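PDB 6KWS: methylglyoxal reductase (NADPH-dependent) from Candida albicans SC5314, which probably reduces methylglyoxal with NADPH as hydride donor, as an oxidoreductase of the NAD(P)-dependent epimerase/dehydratase family with a Rossmann fold. Local coordinates for residues V4-A9 and Q15-Q20; S52-E57 and L69-E74; S190-S195 and A244-I249. The protein carries 1 engineered substitution. All coordinates share one frame; numbering follows the deposited sequence.

Interaction 1 (V4-A9 and Q15-Q20); sequences VIVSGA and QHVVKQ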
loop_
_atom_site.group_PDB
_atom_site.type_symbol
_atom_site.label_atom_id
_atom_site.label_comp_id
_atom_site.label_asym_id
_atom_site.label_seq_id
_atom_site.Cartn_x
_atom_site.Cartn_y
_atom_site.Cartn_z
ATOM N N VAL A 4 -2.341 -15.241 -12.123
ATOM C CA VAL A 4 -2.326 -14.508 -10.863
ATOM C C VAL A 4 -3.657 -13.801 -10.679
ATOM O O VAL A 4 -4.119 -13.107 -11.590
ATOM C CB VAL A 4 -1.176 -13.490 -10.824
ATOM C CG1 VAL A 4 -1.240 -12.702 -9.542
ATOM C CG2 VAL A 4 0.159 -14.214 -10.941
ATOM N N ILE A 5 -4.260 -13.955 -9.498
ATOM C CA ILE A 5 -5.455 -13.204 -9.126
ATOM C C ILE A 5 -5.049 -11.993 -8.295
ATOM O O ILE A 5 -4.294 -12.118 -7.321
ATOM C CB ILE A 5 -6.457 -14.068 -8.349
ATOM C CG1 ILE A 5 -6.752 -15.359 -9.104
ATOM C CG2 ILE A 5 -7.738 -13.278 -8.121
ATOM C CD1 ILE A 5 -7.775 -16.242 -8.398
ATOM N N VAL A 6 -5.568 -10.825 -8.659
ATOM C CA VAL A 6 -5.277 -9.586 -7.963
ATOM C C VAL A 6 -6.607 -8.958 -7.584
ATOM O O VAL A 6 -7.411 -8.626 -8.462
ATOM C CB VAL A 6 -4.448 -8.623 -8.828
ATOM C CG1 VAL A 6 -4.269 -7.296 -8.096
ATOM C CG2 VAL A 6 -3.071 -9.246 -9.212
ATOM N N SER A 7 -6.846 -8.794 -6.291
ATOM C CA SER A 7 -8.074 -8.160 -5.841
ATOM C C SER A 7 -7.901 -6.652 -5.773
ATOM O O SER A 7 -6.813 -6.149 -5.481
ATOM C CB SER A 7 -8.490 -8.679 -4.468
ATOM O OG SER A 7 -7.505 -8.335 -3.513
ATOM N N GLY A 8 -8.998 -5.933 -6.023
ATOM C CA GLY A 8 -8.978 -4.484 -5.997
ATOM C C GLY A 8 -8.058 -3.914 -7.059
ATOM O O GLY A 8 -7.235 -3.036 -6.774
ATOM N N ALA A 9 -8.206 -4.400 -8.298
ATOM C CA ALA A 9 -7.222 -4.174 -9.350
ATOM C C ALA A 9 -7.167 -2.732 -9.853
ATOM O O ALA A 9 -6.214 -2.382 -10.567
ATOM C CB ALA A 9 -7.507 -5.109 -10.515
ATOM N N GLN A 15 -2.978 -1.183 -9.613
ATOM C CA GLN A 15 -2.736 -0.894 -11.021
ATOM C C GLN A 15 -1.263 -1.054 -11.371
ATOM O O GLN A 15 -0.916 -1.563 -12.442
ATOM C CB GLN A 15 -3.220 0.519 -11.356
ATOM C CG GLN A 15 -4.718 0.711 -11.164
ATOM C CD GLN A 15 -5.293 1.827 -12.036
ATOM O OE1 GLN A 15 -4.582 2.454 -12.827
ATOM N NE2 GLN A 15 -6.586 2.078 -11.891
ATOM N N HIS A 16 -0.380 -0.639 -10.467
ATOM C CA HIS A 16 1.044 -0.773 -10.730
ATOM C C HIS A 16 1.466 -2.238 -10.729
ATOM O O HIS A 16 2.225 -2.675 -11.608
ATOM C CB HIS A 16 1.826 0.029 -9.704
ATOM C CG HIS A 16 1.906 1.487 -10.023
ATOM N ND1 HIS A 16 2.629 1.973 -11.094
ATOM C CD2 HIS A 16 1.341 2.567 -9.428
ATOM C CE1 HIS A 16 2.513 3.290 -11.138
ATOM N NE2 HIS A 16 1.733 3.676 -10.142
ATOM N N VAL A 17 0.961 -3.016 -9.770
ATOM C CA VAL A 17 1.209 -4.454 -9.772
ATOM C C VAL A 17 0.735 -5.071 -11.087
ATOM O O VAL A 17 1.446 -5.862 -11.725
ATOM C CB VAL A 17 0.524 -5.103 -8.557
ATOM C CG1 VAL A 17 0.436 -6.612 -8.731
ATOM C CG2 VAL A 17 1.273 -4.728 -7.264
ATOM N N VAL A 18 -0.468 -4.693 -11.522
ATOM C CA VAL A 18 -1.031 -5.249 -12.745
ATOM C C VAL A 18 -0.125 -4.955 -13.934
ATOM O O VAL A 18 0.212 -5.853 -14.721
ATOM C CB VAL A 18 -2.454 -4.705 -12.963
ATOM C CG1 VAL A 18 -2.919 -4.950 -14.383
ATOM C CG2 VAL A 18 -3.411 -5.375 -11.988
ATOM N N LYS A 19 0.272 -3.686 -14.088
ATOM C CA LYS A 19 1.175 -3.298 -15.169
ATOM C C LYS A 19 2.463 -4.111 -15.132
ATOM O O LYS A 19 2.913 -4.636 -16.155
ATOM C CB LYS A 19 1.485 -1.802 -15.078
ATOM C CG LYS A 19 2.346 -1.292 -16.212
ATOM C CD LYS A 19 2.924 0.088 -15.947
ATOM C CE LYS A 19 1.822 1.127 -15.647
ATOM N NZ LYS A 19 2.000 2.451 -16.353
ATOM N N GLN A 20 3.069 -4.240 -13.954
ATOM C CA GLN A 20 4.304 -5.011 -13.880
ATOM C C GLN A 20 4.058 -6.495 -14.126
ATOM O O GLN A 20 4.857 -7.147 -14.809
ATOM C CB GLN A 20 4.985 -4.791 -12.540
ATOM C CG GLN A 20 5.283 -3.337 -12.249
ATOM C CD GLN A 20 6.312 -3.214 -11.173
ATOM O OE1 GLN A 20 7.037 -4.176 -10.895
ATOM N NE2 GLN A 20 6.389 -2.051 -10.543
#
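Val6 is the first residue of 4-9 to meet the helix, and it spreads its two methyls over neighbouring residues of 15-20. CG1 stands anti to the backbone N (chi1 175°) and faces Val18, with 4.4 Å between Val6 CG1 and Val18 CG2. The other branch turns to the residue before, where Val6 CG2 lies 4.4 Å from Val17 CG1. Both approaches are loose van der Waals contacts.

Ser7 turns its CB the other way, and its OG hydrogen-bonds to the end of strand 75-80 and the loop after it, at His80, Leu81 and Ala82. At Gly8 the chain turns with a positive phi of 63°, which brings Ala9 round toward the helix. Ala9 CB then comes 4.4 Å from Val18 CG2, so that one methyl of Val18 is shared between Val6 and Ala9. The carbonyl of Ala9 meets the start of the Gln15 side chain, with Ala9 O 3.5 Å from Gln15 CG. Beyond CG the Gln15 chain runs extended, and its NE2 makes weak hydrogen bonds to Thr10 O and Glu206 OE2.

This is the opening strand-loop-helix of a Rossmann fold, whose turn is part of the dinucleotide site: Thr10, Phe12 and Ile13, between the two segments, bind NADPH. Val17 also comes close to Leu81, another NADPH-binding residue.

Strand 3-7 is flanked in the parallel sheet by 27-32 and 75-80, and helix 12-23 is the crossover of the beta-alpha-beta unit leading to 27-32. Leu79 of strand 75-80 touches both Val6 and Val17. Farther round the helix, His16 and Gln20 pack against helix 240-252.

Interaction 2 (S52-E57 and L69-E74); sequences SYEIVE and LQKHGE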
loop_
_atom_site.group_PDB
_atom_site.type_symbol
_atom_site.label_atom_id
_atom_site.label_comp_id
_atom_site.label_asym_id
_atom_site.label_seq_id
_atom_site.Cartn_x
_atom_site.Cartn_y
_atom_site.Cartn_z
ATOM N N SER A 52 -7.867 -9.958 -17.681
ATOM C CA SER A 52 -9.309 -10.138 -17.580
ATOM C C SER A 52 -9.702 -9.880 -16.135
ATOM O O SER A 52 -8.847 -9.813 -15.243
ATOM C CB SER A 52 -9.734 -11.536 -18.014
ATOM O OG SER A 52 -9.110 -12.509 -17.188
ATOM N N TYR A 53 -11.009 -9.762 -15.906
ATOM C CA TYR A 53 -11.490 -9.389 -14.584
ATOM C C TYR A 53 -12.739 -10.171 -14.191
ATOM O O TYR A 53 -13.497 -10.649 -15.040
ATOM C CB TYR A 53 -11.775 -7.882 -14.512
ATOM C CG TYR A 53 -13.008 -7.420 -15.270
ATOM C CD1 TYR A 53 -14.247 -7.337 -14.638
ATOM C CD2 TYR A 53 -12.931 -7.050 -16.606
ATOM C CE1 TYR A 53 -15.377 -6.907 -15.314
ATOM C CE2 TYR A 53 -14.061 -6.611 -17.295
ATOM C CZ TYR A 53 -15.287 -6.542 -16.639
ATOM O OH TYR A 53 -16.429 -6.103 -17.303
ATOM N N GLU A 54 -12.944 -10.281 -12.881
ATOM C CA GLU A 54 -14.174 -10.794 -12.300
ATOM C C GLU A 54 -14.683 -9.789 -11.278
ATOM O O GLU A 54 -13.911 -9.012 -10.713
ATOM C CB GLU A 54 -13.959 -12.168 -11.649
ATOM C CG GLU A 54 -13.446 -13.230 -12.607
ATOM C CD GLU A 54 -14.553 -13.757 -13.555
ATOM O OE1 GLU A 54 -14.308 -14.763 -14.251
ATOM O OE2 GLU A 54 -15.659 -13.170 -13.607
ATOM N N ILE A 55 -15.987 -9.798 -11.036
ATOM C CA ILE A 55 -16.610 -8.808 -10.161
ATOM C C ILE A 55 -16.799 -9.375 -8.763
ATOM O O ILE A 55 -17.403 -10.441 -8.594
ATOM C CB ILE A 55 -17.950 -8.323 -10.725
ATOM C CG1 ILE A 55 -17.697 -7.625 -12.053
ATOM C CG2 ILE A 55 -18.608 -7.396 -9.725
ATOM C CD1 ILE A 55 -18.884 -6.982 -12.604
ATOM N N VAL A 56 -16.300 -8.645 -7.762
ATOM C CA VAL A 56 -16.514 -8.931 -6.350
ATOM C C VAL A 56 -16.909 -7.631 -5.664
ATOM O O VAL A 56 -16.045 -6.799 -5.353
ATOM C CB VAL A 56 -15.258 -9.532 -5.693
ATOM C CG1 VAL A 56 -15.472 -9.714 -4.192
ATOM C CG2 VAL A 56 -14.866 -10.839 -6.361
ATOM N N GLU A 57 -18.215 -7.455 -5.404
ATOM C CA GLU A 57 -18.750 -6.142 -5.033
ATOM C C GLU A 57 -18.354 -5.727 -3.618
ATOM O O GLU A 57 -18.007 -4.560 -3.398
ATOM C CB GLU A 57 -20.268 -6.126 -5.205
ATOM C CG GLU A 57 -20.709 -6.979 -6.389
ATOM C CD GLU A 57 -22.182 -6.817 -6.776
ATOM O OE1 GLU A 57 -22.701 -5.673 -6.757
ATOM O OE2 GLU A 57 -22.816 -7.841 -7.128
ATOM N N LEU A 69 -12.712 -18.042 -7.226
ATOM C CA LEU A 69 -11.750 -19.112 -6.958
ATOM C C LEU A 69 -12.145 -20.422 -7.637
ATOM O O LEU A 69 -11.278 -21.149 -8.144
ATOM C CB LEU A 69 -11.592 -19.328 -5.456
ATOM C CG LEU A 69 -10.535 -18.388 -4.883
ATOM C CD1 LEU A 69 -10.562 -18.399 -3.361
ATOM C CD2 LEU A 69 -9.141 -18.731 -5.446
ATOM N N GLN A 70 -13.440 -20.745 -7.658
ATOM C CA GLN A 70 -13.869 -21.989 -8.289
ATOM C C GLN A 70 -13.747 -21.922 -9.808
ATOM O O GLN A 70 -13.252 -22.864 -10.438
ATOM C CB GLN A 70 -15.300 -22.318 -7.881
ATOM C CG GLN A 70 -15.457 -22.747 -6.439
ATOM C CD GLN A 70 -16.823 -22.392 -5.911
ATOM O OE1 GLN A 70 -17.720 -22.054 -6.681
ATOM N NE2 GLN A 70 -16.973 -22.409 -4.586
ATOM N N LYS A 71 -14.182 -20.821 -10.419
ATOM C CA LYS A 71 -14.097 -20.703 -11.870
ATOM C C LYS A 71 -12.668 -20.703 -12.395
ATOM O O LYS A 71 -12.462 -21.004 -13.575
ATOM C CB LYS A 71 -14.764 -19.429 -12.331
ATOM C CG LYS A 71 -16.225 -19.515 -12.385
ATOM C CD LYS A 71 -16.773 -18.203 -12.888
ATOM C CE LYS A 71 -18.199 -18.066 -12.432
ATOM N NZ LYS A 71 -18.742 -19.362 -11.901
ATOM N N HIS A 72 -11.682 -20.330 -11.576
ATOM C CA HIS A 72 -10.316 -20.214 -12.081
ATOM C C HIS A 72 -9.348 -21.072 -11.278
ATOM O O HIS A 72 -8.404 -20.562 -10.659
ATOM C CB HIS A 72 -9.859 -18.754 -12.076
ATOM C CG HIS A 72 -10.640 -17.884 -13.003
ATOM N ND1 HIS A 72 -10.297 -17.710 -14.327
ATOM C CD2 HIS A 72 -11.764 -17.155 -12.805
ATOM C CE1 HIS A 72 -11.170 -16.900 -14.900
ATOM N NE2 HIS A 72 -12.073 -16.553 -13.999
ATOM N N GLY A 73 -9.558 -22.388 -11.311
ATOM C CA GLY A 73 -8.736 -23.309 -10.549
ATOM C C GLY A 73 -7.297 -23.401 -11.003
ATOM O O GLY A 73 -6.516 -24.114 -10.362
ATOM N N GLU A 74 -6.922 -22.710 -12.074
ATOM C CA GLU A 74 -5.540 -22.710 -12.534
ATOM C C GLU A 74 -4.708 -21.594 -11.903
ATOM O O GLU A 74 -3.507 -21.484 -12.196
ATOM C CB GLU A 74 -5.480 -22.617 -14.073
ATOM C CG GLU A 74 -5.922 -21.297 -14.759
ATOM C CD GLU A 74 -7.379 -20.888 -14.505
ATOM O OE1 GLU A 74 -7.714 -19.697 -14.753
ATOM O OE2 GLU A 74 -8.185 -21.744 -14.069
#
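At the outer end of the Rossmann sheet, the crossover from strand 51-55 to strand 75-80 is fastened by a His-carboxylate hydrogen bond between His72 and Glu54. His72 NE2 donates to Glu54 OE1 over 2.9 Å, nearly straight at 173°. The oxygen sits at the edge of the imidazole, practically in the ring plane, and accepts through its anti lone pair, on the side away from OE2. Glutamate and histidine reach toward each other across the gap, and the carboxylate is turned 62° from the ring. A bend at chi2 (-76°) swings the carboxylate of Glu54 into position.

The other ring nitrogen is used as well: His72 ND1 reaches Glu74 OE1 at 3.3 Å, a longer and less straight bond that takes the syn lone pair. Bonded in its plane through both nitrogens, the ring is probably restrained in its rotation, and with both nitrogens donating it may well carry a positive charge.

Lys71 adds little, its CD lying 4.4 Å from Glu54 OE1. Its ammonium stays too far for a salt bridge, with 6.8 Å between Lys71 NZ and Glu54 OE1, though its charge may still be felt weakly.

Helix 66-71 has ended by His72. Strand 51-55 is the outermost on its side and pairs with 27-32, whose Ile29 is touched by Glu54 and His72 alike. Tyr53 turns to the other face and meets helix 35-44, while Leu69 packs the short helix against helix 92-114.

Interaction 3 (S190-S195 and A244-I249); sequences STINPS and AKAHII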
loop_
_atom_site.group_PDB
_atom_site.type_symbol
_atom_site.label_atom_id
_atom_site.label_comp_id
_atom_site.label_asym_id
_atom_site.label_seq_id
_atom_site.Cartn_x
_atom_site.Cartn_y
_atom_site.Cartn_z
ATOM N N SER A 190 2.813 -14.146 2.419
ATOM C CA SER A 190 3.740 -13.051 2.636
ATOM C C SER A 190 2.974 -11.753 2.840
ATOM O O SER A 190 1.796 -11.617 2.486
ATOM C CB SER A 190 4.716 -12.895 1.468
ATOM O OG SER A 190 5.537 -14.031 1.364
ATOM N N THR A 191 3.681 -10.781 3.382
ATOM C CA THR A 191 3.062 -9.541 3.797
ATOM C C THR A 191 3.951 -8.399 3.322
ATOM O O THR A 191 5.178 -8.478 3.445
ATOM C CB THR A 191 2.879 -9.576 5.320
ATOM O OG1 THR A 191 1.546 -9.998 5.633
ATOM C CG2 THR A 191 3.102 -8.289 5.913
ATOM N N ILE A 192 3.340 -7.374 2.729
ATOM C CA ILE A 192 4.026 -6.166 2.277
ATOM C C ILE A 192 3.574 -5.013 3.170
ATOM O O ILE A 192 2.401 -4.624 3.128
ATOM C CB ILE A 192 3.704 -5.875 0.807
ATOM C CG1 ILE A 192 3.996 -7.106 -0.050
ATOM C CG2 ILE A 192 4.498 -4.681 0.304
ATOM C CD1 ILE A 192 5.486 -7.365 -0.223
ATOM N N ASN A 193 4.478 -4.452 3.981
ATOM C CA ASN A 193 4.123 -3.372 4.912
ATOM C C ASN A 193 4.779 -2.067 4.506
ATOM O O ASN A 193 5.860 -1.730 5.017
ATOM C CB ASN A 193 4.524 -3.705 6.345
ATOM C CG ASN A 193 4.079 -5.051 6.757
ATOM O OD1 ASN A 193 3.097 -5.205 7.477
ATOM N ND2 ASN A 193 4.813 -6.056 6.316
ATOM N N PRO A 194 4.157 -1.279 3.635
ATOM C CA PRO A 194 4.747 -0.000 3.243
ATOM C C PRO A 194 4.444 1.101 4.247
ATOM O O PRO A 194 3.421 1.086 4.940
ATOM C CB PRO A 194 4.069 0.278 1.901
ATOM C CG PRO A 194 2.741 -0.354 2.044
ATOM C CD PRO A 194 2.882 -1.535 2.940
ATOM N N SER A 195 5.357 2.071 4.321
ATOM C CA SER A 195 5.055 3.318 5.026
ATOM C C SER A 195 4.135 4.171 4.159
ATOM O O SER A 195 3.356 3.616 3.373
ATOM C CB SER A 195 6.328 4.081 5.390
ATOM O OG SER A 195 7.416 3.660 4.602
ATOM N N ALA A 244 4.636 -1.940 -5.483
ATOM C CA ALA A 244 4.105 -2.833 -6.510
ATOM C C ALA A 244 5.111 -3.922 -6.873
ATOM O O ALA A 244 4.763 -5.105 -6.944
ATOM C CB ALA A 244 3.717 -2.040 -7.755
ATOM N N LYS A 245 6.370 -3.540 -7.107
ATOM C CA LYS A 245 7.345 -4.542 -7.500
ATOM C C LYS A 245 7.575 -5.542 -6.379
ATOM O O LYS A 245 7.764 -6.739 -6.632
ATOM C CB LYS A 245 8.654 -3.881 -7.906
ATOM C CG LYS A 245 9.691 -4.877 -8.369
ATOM C CD LYS A 245 10.874 -4.183 -9.003
ATOM C CE LYS A 245 12.008 -5.171 -9.282
ATOM N NZ LYS A 245 12.622 -4.972 -10.628
ATOM N N ALA A 246 7.531 -5.075 -5.128
ATOM C CA ALA A 246 7.744 -5.978 -4.002
ATOM C C ALA A 246 6.661 -7.042 -3.945
ATOM O O ALA A 246 6.952 -8.208 -3.671
ATOM C CB ALA A 246 7.810 -5.199 -2.688
ATOM N N HIS A 247 5.409 -6.671 -4.223
ATOM C CA HIS A 247 4.361 -7.683 -4.309
ATOM C C HIS A 247 4.745 -8.803 -5.261
ATOM O O HIS A 247 4.420 -9.971 -5.013
ATOM C CB HIS A 247 3.042 -7.066 -4.757
ATOM C CG HIS A 247 2.325 -6.356 -3.657
ATOM N ND1 HIS A 247 2.744 -5.138 -3.159
ATOM C CD2 HIS A 247 1.243 -6.711 -2.930
ATOM C CE1 HIS A 247 1.938 -4.772 -2.178
ATOM N NE2 HIS A 247 1.015 -5.705 -2.024
ATOM N N ILE A 248 5.436 -8.474 -6.353
ATOM C CA ILE A 248 5.760 -9.520 -7.307
ATOM C C ILE A 248 6.971 -10.310 -6.849
ATOM O O ILE A 248 6.972 -11.545 -6.910
ATOM C CB ILE A 248 5.946 -8.928 -8.705
ATOM C CG1 ILE A 248 4.579 -8.522 -9.250
ATOM C CG2 ILE A 248 6.655 -9.928 -9.618
ATOM C CD1 ILE A 248 4.636 -7.396 -10.263
ATOM N N ILE A 249 8.013 -9.634 -6.361
ATOM C CA ILE A 249 9.147 -10.388 -5.839
ATOM C C ILE A 249 8.697 -11.276 -4.686
ATOM O O ILE A 249 9.280 -12.339 -4.450
ATOM C CB ILE A 249 10.302 -9.447 -5.417
ATOM C CG1 ILE A 249 10.689 -8.479 -6.545
ATOM C CG2 ILE A 249 11.519 -10.247 -4.978
ATOM C CD1 ILE A 249 11.252 -9.160 -7.758
#
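Ala246 meets Ile192 of the strand with its methyl, Ala246 CB lying 4.0 Å from Ile192 CD1. The same CD1 also rests near the helix backbone, 3.8 Å from Ala246 O, so the end of the isoleucine is set against the helix surface. CG1 lies beside the backbone N of Ile192 (chi1 -53°), and the turn at chi2 (-72°) brings CD1 to Ala246.

Helix 240-252 here lies against the sheet of the Rossmann domain, over strand 188-194, which runs between 120-124 and 260-269. Val243 and Ala250, one turn or so to either side in the helix, also touch Ile192, and Leu263 of strand 260-269 touches both Ile192 and Ala246.

One residue on, His247 offers the flat of its imidazole. Ile192 CG1 sits over the middle of that face, 3.7 Å from the ring centroid and only 7° off the normal, a CH-pi contact. The branch methyl is displaced to one rim of the ring, with Ile192 CG2 3.6 Å from His247 CE1; Ile192 CB lies equally close to that atom. Both nitrogens of the buried ring are satisfied by residues beyond the two segments. His247 ND1 bonds to Val243 O, one turn back in its own helix, and NE2 bonds to Thr124 OG1 at the end of strand 120-124. These two bonds probably keep the ring turned with its face to Ile192. The ring also lies beside Leu81 and Ile13, two residues that bind NADPH.

All three contacts set strands of one Rossmann sheet against its helices or helix ends. Interactions 1 and 3 are buried and made mainly of apolar packing, chiefly methyl on methyl in the first, isoleucine over an imidazole face in the third. They adjoin directly, helix 12-23 lying against helix 240-252, with His16 CB 3.4 Å from Ala244 CB, and both have NADPH-binding residues beside them. Interaction 2 is at the surface, at the sheet's outer edge, and relies on one histidine-carboxylate hydrogen bond between its segments. It touches interaction 1 through Ile5 and Leu69, but is separated from interaction 3 by about 15 Å between nearest atoms. Histidine serves differently too: edge-on donor in 52-57/69-74, packing surface in 190-195/244-249.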